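Local structure of UspA domain-containing protein (Pyrococcus horikoshii, 2DUM) at residues A18-A21 / V22-F25; P105-E108 / I109-A113; K73-A76 / S77-Q81. The protein is of unknown function but belongs to the universal stress protein A family, whose alpha/beta domain it forms, probably acting in stress response. All coordinates share one frame; numbering follows the deposited sequence.

Contact 1. Residues A18-A21 / V22-F25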
loop_
_atom_site.group_PDB
_atom_site.type_symbol
_atom_site.label_atom_id
_atom_site.label_comp_id
_atom_site.label_asym_id
_atom_site.label_seq_id
_atom_site.Cartn_x
_atom_site.Cartn_y
_atom_site.Cartn_z
ATOM N N ALA A 18 9.347 12.389 -3.286
ATOM C CA ALA A 18 8.388 12.870 -2.304
ATOM C C ALA A 18 7.417 13.808 -2.956
ATOM O O ALA A 18 6.240 13.670 -2.756
ATOM C CB ALA A 18 9.113 13.527 -1.188
ATOM N N TYR A 19 7.896 14.721 -3.797
ATOM C CA TYR A 19 6.982 15.605 -4.511
ATOM C C TYR A 19 6.248 14.937 -5.639
ATOM O O TYR A 19 5.120 15.248 -5.904
ATOM C CB TYR A 19 7.743 16.767 -5.095
ATOM C CG TYR A 19 8.192 17.679 -4.022
ATOM C CD1 TYR A 19 9.497 17.602 -3.517
ATOM C CD2 TYR A 19 7.296 18.609 -3.466
ATOM C CE1 TYR A 19 9.919 18.437 -2.482
ATOM C CE2 TYR A 19 7.700 19.464 -2.425
ATOM C CZ TYR A 19 9.014 19.362 -1.934
ATOM O OH TYR A 19 9.392 20.184 -0.892
ATOM N N ARG A 20 6.917 14.044 -6.343
ATOM C CA ARG A 20 6.268 13.275 -7.354
ATOM C C ARG A 20 5.123 12.454 -6.795
ATOM O O ARG A 20 4.011 12.415 -7.355
ATOM C CB ARG A 20 7.285 12.383 -8.018
ATOM C CG ARG A 20 7.854 12.927 -9.368
ATOM C CD ARG A 20 6.835 13.595 -10.393
ATOM N NE ARG A 20 5.783 12.740 -11.026
ATOM C CZ ARG A 20 4.787 13.179 -11.840
ATOM N NH1 ARG A 20 4.641 14.475 -12.172
ATOM N NH2 ARG A 20 3.914 12.303 -12.346
ATOM N N ALA A 21 5.370 11.808 -5.666
ATOM C CA ALA A 21 4.341 10.940 -5.084
ATOM C C ALA A 21 3.117 11.743 -4.866
ATOM O O ALA A 21 2.004 11.276 -5.074
ATOM C CB ALA A 21 4.778 10.380 -3.878
ATOM N N VAL A 22 3.351 12.998 -4.522
ATOM C CA VAL A 22 2.263 13.964 -4.287
ATOM C C VAL A 22 1.480 14.300 -5.563
ATOM O O VAL A 22 0.233 14.196 -5.531
ATOM C CB VAL A 22 2.736 15.241 -3.536
ATOM C CG1 VAL A 22 1.683 16.286 -3.528
ATOM C CG2 VAL A 22 3.088 14.928 -2.095
ATOM N N GLU A 23 2.142 14.653 -6.679
ATOM C CA GLU A 23 1.394 14.717 -7.979
ATOM C C GLU A 23 0.630 13.423 -8.240
ATOM O O GLU A 23 -0.611 13.417 -8.406
ATOM C CB GLU A 23 2.307 14.957 -9.170
ATOM C CG GLU A 23 2.819 16.377 -9.219
ATOM C CD GLU A 23 4.309 16.493 -9.670
ATOM O OE1 GLU A 23 5.156 15.583 -9.420
ATOM O OE2 GLU A 23 4.659 17.538 -10.262
ATOM N N VAL A 24 1.373 12.315 -8.234
ATOM C CA VAL A 24 0.763 11.072 -8.606
ATOM C C VAL A 24 -0.484 10.887 -7.767
ATOM O O VAL A 24 -1.487 10.555 -8.342
ATOM C CB VAL A 24 1.690 9.923 -8.392
ATOM C CG1 VAL A 24 1.183 8.761 -9.109
ATOM C CG2 VAL A 24 3.053 10.299 -8.868
ATOM N N PHE A 25 -0.450 11.136 -6.440
ATOM C CA PHE A 25 -1.630 10.907 -5.660
ATOM C C PHE A 25 -2.635 11.826 -6.193
ATOM O O PHE A 25 -3.783 11.440 -6.416
ATOM C CB PHE A 25 -1.440 11.242 -4.237
ATOM C CG PHE A 25 -2.589 10.794 -3.362
ATOM C CD1 PHE A 25 -2.830 9.466 -3.121
ATOM C CD2 PHE A 25 -3.423 11.697 -2.735
ATOM C CE1 PHE A 25 -3.897 9.049 -2.315
ATOM C CE2 PHE A 25 -4.508 11.243 -1.883
ATOM C CZ PHE A 25 -4.735 9.929 -1.712
#
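R20 and E23 meet on the outer side of helix 16-28, three residues apart, and form an ion pair between R20 NH1 and E23 OE1, 3.0 Å long. The placement of E23 OE1 is less certain than that of its neighbours, so this length is approximate. R20 reaches its partner by folding: chi2 and chi3 are both bent, at -42° and -66°, which brings the guanidinium back over the following turn. On E23, CG stands anti to the carbonyl carbon, and a further bend at chi2 carries the carboxylate to the arginine. The two side chains cross at about a right angle, with their flat groups inclined by 52°, so the two flat groups are not coplanar. The CB of E23 lies over one guanidinium face, displaced toward its rim. V24 CG2 approaches the same group obliquely, 4.1 Å from R20 NH2. That NH2 also makes a salt bridge to E156, giving the arginine a carboxylate partner beyond its own helix.

The backbone bonds follow the i to i+4 pattern, with one weak rung: E23 N donates to Y19 O at 3.1 Å and F25 N to A21 O at 2.8 Å, while V22 N to A18 O is weak at 3.5 Å. On the inner side, A21 and F25 pack against I154 of strand 151-154, V22 meets A90 of helix 69-90, and F25 stacks with F91. The helix is the crossover of the beta-alpha-beta unit between strands 7-11 and 35-43.

The helix carries an apolar side (A18, A21, V22, F25) against the fold and a charged side at R20 and E23, where one arginine shared between E23 and E156 probably offsets part of their negative charge and links the helix to the segment after strand 151-154.

Contact 2. Residues P105-E108 / I109-A113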
loop_
_atom_site.group_PDB
_atom_site.type_symbol
_atom_site.label_atom_id
_atom_site.label_comp_id
_atom_site.label_asym_id
_atom_site.label_seq_id
_atom_site.Cartn_x
_atom_site.Cartn_y
_atom_site.Cartn_z
ATOM N N PRO A 105 14.446 7.726 10.271
ATOM C CA PRO A 105 13.246 7.839 9.517
ATOM C C PRO A 105 12.186 6.724 9.809
ATOM O O PRO A 105 11.176 7.024 10.473
ATOM C CB PRO A 105 13.773 7.936 8.080
ATOM C CG PRO A 105 15.019 8.769 8.244
ATOM C CD PRO A 105 15.621 8.158 9.503
ATOM N N TRP A 106 12.415 5.467 9.412
ATOM C CA TRP A 106 11.333 4.461 9.550
ATOM C C TRP A 106 10.793 4.334 10.965
ATOM O O TRP A 106 9.696 3.828 11.175
ATOM C CB TRP A 106 11.765 3.050 9.118
ATOM C CG TRP A 106 12.361 2.333 10.264
ATOM C CD1 TRP A 106 11.719 1.708 11.333
ATOM C CD2 TRP A 106 13.725 2.243 10.510
ATOM N NE1 TRP A 106 12.645 1.220 12.218
ATOM C CE2 TRP A 106 13.888 1.542 11.738
ATOM C CE3 TRP A 106 14.851 2.708 9.819
ATOM C CZ2 TRP A 106 15.135 1.308 12.288
ATOM C CZ3 TRP A 106 16.098 2.456 10.353
ATOM C CH2 TRP A 106 16.235 1.760 11.586
ATOM N N ASP A 107 11.592 4.723 11.940
ATOM C CA ASP A 107 11.221 4.411 13.285
ATOM C C ASP A 107 10.330 5.548 13.771
ATOM O O ASP A 107 9.365 5.383 14.533
ATOM C CB ASP A 107 12.458 4.178 14.150
ATOM C CG ASP A 107 12.097 3.705 15.580
ATOM O OD1 ASP A 107 12.555 4.352 16.565
ATOM O OD2 ASP A 107 11.323 2.712 15.756
ATOM N N GLU A 108 10.626 6.723 13.280
ATOM C CA GLU A 108 9.752 7.794 13.627
ATOM C C GLU A 108 8.399 7.644 12.915
ATOM O O GLU A 108 7.360 7.681 13.571
ATOM C CB GLU A 108 10.433 9.116 13.355
ATOM C CG GLU A 108 11.668 9.318 14.236
ATOM C CD GLU A 108 11.469 8.870 15.709
ATOM O OE1 GLU A 108 12.468 8.353 16.324
ATOM O OE2 GLU A 108 10.327 9.057 16.233
ATOM N N ILE A 109 8.434 7.451 11.589
ATOM C CA ILE A 109 7.265 7.074 10.808
ATOM C C ILE A 109 6.375 6.100 11.593
ATOM O O ILE A 109 5.195 6.350 11.767
ATOM C CB ILE A 109 7.643 6.354 9.499
ATOM C CG1 ILE A 109 8.757 7.051 8.735
ATOM C CG2 ILE A 109 6.499 6.281 8.631
ATOM C CD1 ILE A 109 8.397 8.345 8.244
ATOM N N VAL A 110 6.939 5.003 12.073
ATOM C CA VAL A 110 6.144 3.968 12.661
ATOM C C VAL A 110 5.639 4.395 14.058
ATOM O O VAL A 110 4.538 4.063 14.535
ATOM C CB VAL A 110 6.993 2.746 12.795
ATOM C CG1 VAL A 110 6.232 1.689 13.585
ATOM C CG2 VAL A 110 7.361 2.248 11.437
ATOM N N LYS A 111 6.499 5.146 14.716
ATOM C CA LYS A 111 6.186 5.643 16.051
ATOM C C LYS A 111 4.994 6.545 15.931
ATOM O O LYS A 111 3.994 6.311 16.578
ATOM C CB LYS A 111 7.408 6.298 16.763
ATOM C CG LYS A 111 7.984 5.405 17.899
ATOM C CD LYS A 111 9.494 5.334 17.995
ATOM C CE LYS A 111 10.019 6.638 18.540
ATOM N NZ LYS A 111 11.520 6.715 18.390
ATOM N N VAL A 112 5.077 7.522 15.054
ATOM C CA VAL A 112 4.006 8.483 14.867
ATOM C C VAL A 112 2.758 7.848 14.246
ATOM O O VAL A 112 1.658 8.236 14.573
ATOM C CB VAL A 112 4.449 9.611 13.923
ATOM C CG1 VAL A 112 3.249 10.374 13.366
ATOM C CG2 VAL A 112 5.477 10.582 14.598
ATOM N N ALA A 113 2.901 6.888 13.341
ATOM C CA ALA A 113 1.721 6.249 12.835
ATOM C C ALA A 113 0.941 5.838 14.035
ATOM O O ALA A 113 -0.164 6.328 14.234
ATOM C CB ALA A 113 2.073 5.077 12.027
#
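K111 places its ammonium between two acids of the preceding turn, D107 and E108, and the three residues form a salt-bridge network. The bond from K111 NZ to E108 OE1 measures 2.8 Å and arrives on the syn side of the carboxylate, 24° out of its plane. The second, to D107 OD1, is longer at 3.2 Å and comes from above the carboxylate plane. E108 and K111 run side by side, pointing the same way, helped by a bend at E108 chi2. D107 starts with CG anti to the backbone N (chi1 -174°), and the lysine passes its carboxylate with CD 3.5 Å from D107 OD1. The other oxygen of E108, OE2, is salt-bridged to R101 of strand 95-103. A glutamine here would probably leave R101 without this anionic mate and K111 with D107 as its one acid in the network.

Backbone hydrogen bonds carry the turn: I109 N to P105 O at 3.0 Å, K111 N to D107 O at 2.9 Å and V112 N to E108 O at 2.7 Å, the last almost straight at 177°.

Apolar contact is slight within the helix: V110 CG2 sits at the edge of the W106 ring, 4.4 Å from CD1. The larger apolar surfaces turn to the fold, I109 and V112 toward strands 7-11 and 35-43, W106 toward V143 of helix 138-146.

E108 thus has a cation at each oxygen, which would probably favour its ionised form despite burial and tie helix 105-115 to the neighbouring strand.

Contact 3. Residues K73-A76 / S77-Q81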
loop_
_atom_site.group_PDB
_atom_site.type_symbol
_atom_site.label_atom_id
_atom_site.label_comp_id
_atom_site.label_asym_id
_atom_site.label_seq_id
_atom_site.Cartn_x
_atom_site.Cartn_y
_atom_site.Cartn_z
ATOM N N LYS A 73 15.532 22.333 12.306
ATOM C CA LYS A 73 14.168 22.256 12.693
ATOM C C LYS A 73 13.385 23.320 11.901
ATOM O O LYS A 73 12.517 22.946 11.116
ATOM C CB LYS A 73 14.056 22.362 14.198
ATOM C CG LYS A 73 12.652 22.326 14.754
ATOM C CD LYS A 73 11.795 23.615 14.379
ATOM C CE LYS A 73 12.332 25.043 14.877
ATOM N NZ LYS A 73 11.348 26.162 14.565
ATOM N N GLU A 74 13.710 24.615 12.038
ATOM C CA GLU A 74 12.988 25.681 11.281
ATOM C C GLU A 74 13.184 25.621 9.767
ATOM O O GLU A 74 12.288 25.922 9.011
ATOM C CB GLU A 74 13.288 27.080 11.795
ATOM C CG GLU A 74 14.757 27.433 11.818
ATOM C CD GLU A 74 15.068 28.758 12.577
ATOM O OE1 GLU A 74 14.814 29.863 12.017
ATOM O OE2 GLU A 74 15.597 28.697 13.718
ATOM N N GLU A 75 14.364 25.224 9.330
ATOM C CA GLU A 75 14.544 24.668 7.970
ATOM C C GLU A 75 13.413 23.712 7.490
ATOM O O GLU A 75 12.972 23.779 6.324
ATOM C CB GLU A 75 15.890 23.901 7.894
ATOM C CG GLU A 75 17.138 24.746 7.561
ATOM C CD GLU A 75 17.023 25.503 6.207
ATOM O OE1 GLU A 75 15.856 25.699 5.725
ATOM O OE2 GLU A 75 18.098 25.893 5.647
ATOM N N ALA A 76 13.037 22.795 8.390
ATOM C CA ALA A 76 11.972 21.889 8.192
ATOM C C ALA A 76 10.733 22.736 8.047
ATOM O O ALA A 76 10.297 22.943 6.925
ATOM C CB ALA A 76 11.873 21.009 9.340
ATOM N N SER A 77 10.195 23.267 9.148
ATOM C CA SER A 77 8.987 24.144 9.138
ATOM C C SER A 77 8.907 25.167 8.024
ATOM O O SER A 77 7.847 25.725 7.785
ATOM C CB SER A 77 8.848 24.911 10.442
ATOM O OG SER A 77 7.832 24.340 11.232
ATOM N N ARG A 78 10.046 25.425 7.375
ATOM C CA ARG A 78 10.159 26.319 6.218
ATOM C C ARG A 78 9.329 25.674 5.118
ATOM O O ARG A 78 8.154 26.016 4.896
ATOM C CB ARG A 78 11.660 26.466 5.768
ATOM C CG ARG A 78 12.310 27.896 5.398
ATOM C CD ARG A 78 11.345 28.862 4.759
ATOM N NE ARG A 78 10.392 29.395 5.774
ATOM C CZ ARG A 78 9.069 29.673 5.610
ATOM N NH1 ARG A 78 8.434 29.465 4.429
ATOM N NH2 ARG A 78 8.356 30.157 6.657
ATOM N N LYS A 79 9.949 24.696 4.463
ATOM C CA LYS A 79 9.361 24.058 3.282
ATOM C C LYS A 79 8.140 23.222 3.636
ATOM O O LYS A 79 7.349 22.875 2.766
ATOM C CB LYS A 79 10.401 23.208 2.511
ATOM C CG LYS A 79 11.698 22.894 3.204
ATOM C CD LYS A 79 12.588 22.173 2.185
ATOM C CE LYS A 79 14.012 21.990 2.703
ATOM N NZ LYS A 79 14.445 23.209 3.498
ATOM N N LEU A 80 8.005 22.928 4.925
ATOM C CA LEU A 80 7.114 21.914 5.390
ATOM C C LEU A 80 5.917 22.659 5.586
ATOM O O LEU A 80 4.914 22.360 5.030
ATOM C CB LEU A 80 7.582 21.399 6.744
ATOM C CG LEU A 80 7.181 20.002 7.210
ATOM C CD1 LEU A 80 6.110 20.095 8.236
ATOM C CD2 LEU A 80 6.736 19.161 6.030
ATOM N N GLN A 81 6.037 23.698 6.371
ATOM C CA GLN A 81 4.829 24.363 6.750
ATOM C C GLN A 81 4.332 25.207 5.581
ATOM O O GLN A 81 3.209 25.697 5.559
ATOM C CB GLN A 81 4.908 25.074 8.119
ATOM C CG GLN A 81 3.493 25.184 8.832
ATOM C CD GLN A 81 2.442 26.212 8.132
ATOM O OE1 GLN A 81 2.620 27.476 8.197
ATOM N NE2 GLN A 81 1.368 25.649 7.473
#
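A76 and L80 are joined one turn apart by a backbone bond, A76 being, with S77, the residue most enclosed by the neighbouring turn. The methyl of A76 points away from that turn overall, although it lies beside the S77 amide, its direct neighbour in the chain; its carbonyl is the part that reaches forward. L80 N donates to A76 O at 3.0 Å, but the N-H...O angle of 135° makes this bond weak. With CG anti to the backbone N (chi1 -156°), the leucine side chain leads away from the turn.

S77 takes its place through the backbone. Its N donates to K73 O at 3.1 Å, although the position of that oxygen is less sure. The CB of S77 lies 3.9 Å from E74 O.

These residues belong to helix 69-90, which lies within a region predicted to form a coiled coil. In this chain the helix packs on the parallel sheet of the universal stress protein fold: A76 touches I100 of strand 95-103, and L80 touches T98 and I100 of the same strand and F14 of a loop. The arrangement is therefore amphipathic, with A76 and L80 buried and acidic and basic chains outward.

E75 is the third of the residues, and it interacts with K79 one turn on. K79 NZ hydrogen-bonds to the backbone E75 O at 3.2 Å, approaching from above the carbonyl plane, 44° out of it. The same nitrogen lies 3.6 Å from E75 OE1, a long salt bridge. K79 extends through chi2 and chi3 before a bend at chi4 turns NZ back toward the glutamate, and the two side chains cross obliquely.

From the N terminus, contact 1 comes first on helix 16-28, contact 3 follows on helix 69-90 and contact 2 last on helix 105-115. Each is a single helical stretch whose halves adjoin, so none closes a long loop, and the three run in series without nesting or crossing. Their centres lie about 19 to 20 Å apart. Contacts 1 and 3 come nearest, about 5 Å between closest atoms without touching, whereas contact 2 stays about 11 Å from each. Contacts 1 and 2 lie on opposite sides of the chain's centre. Strand 95-103 is shared by contacts 2 and 3, while contact 1 packs on strand 151-154 at the other edge of the sheet.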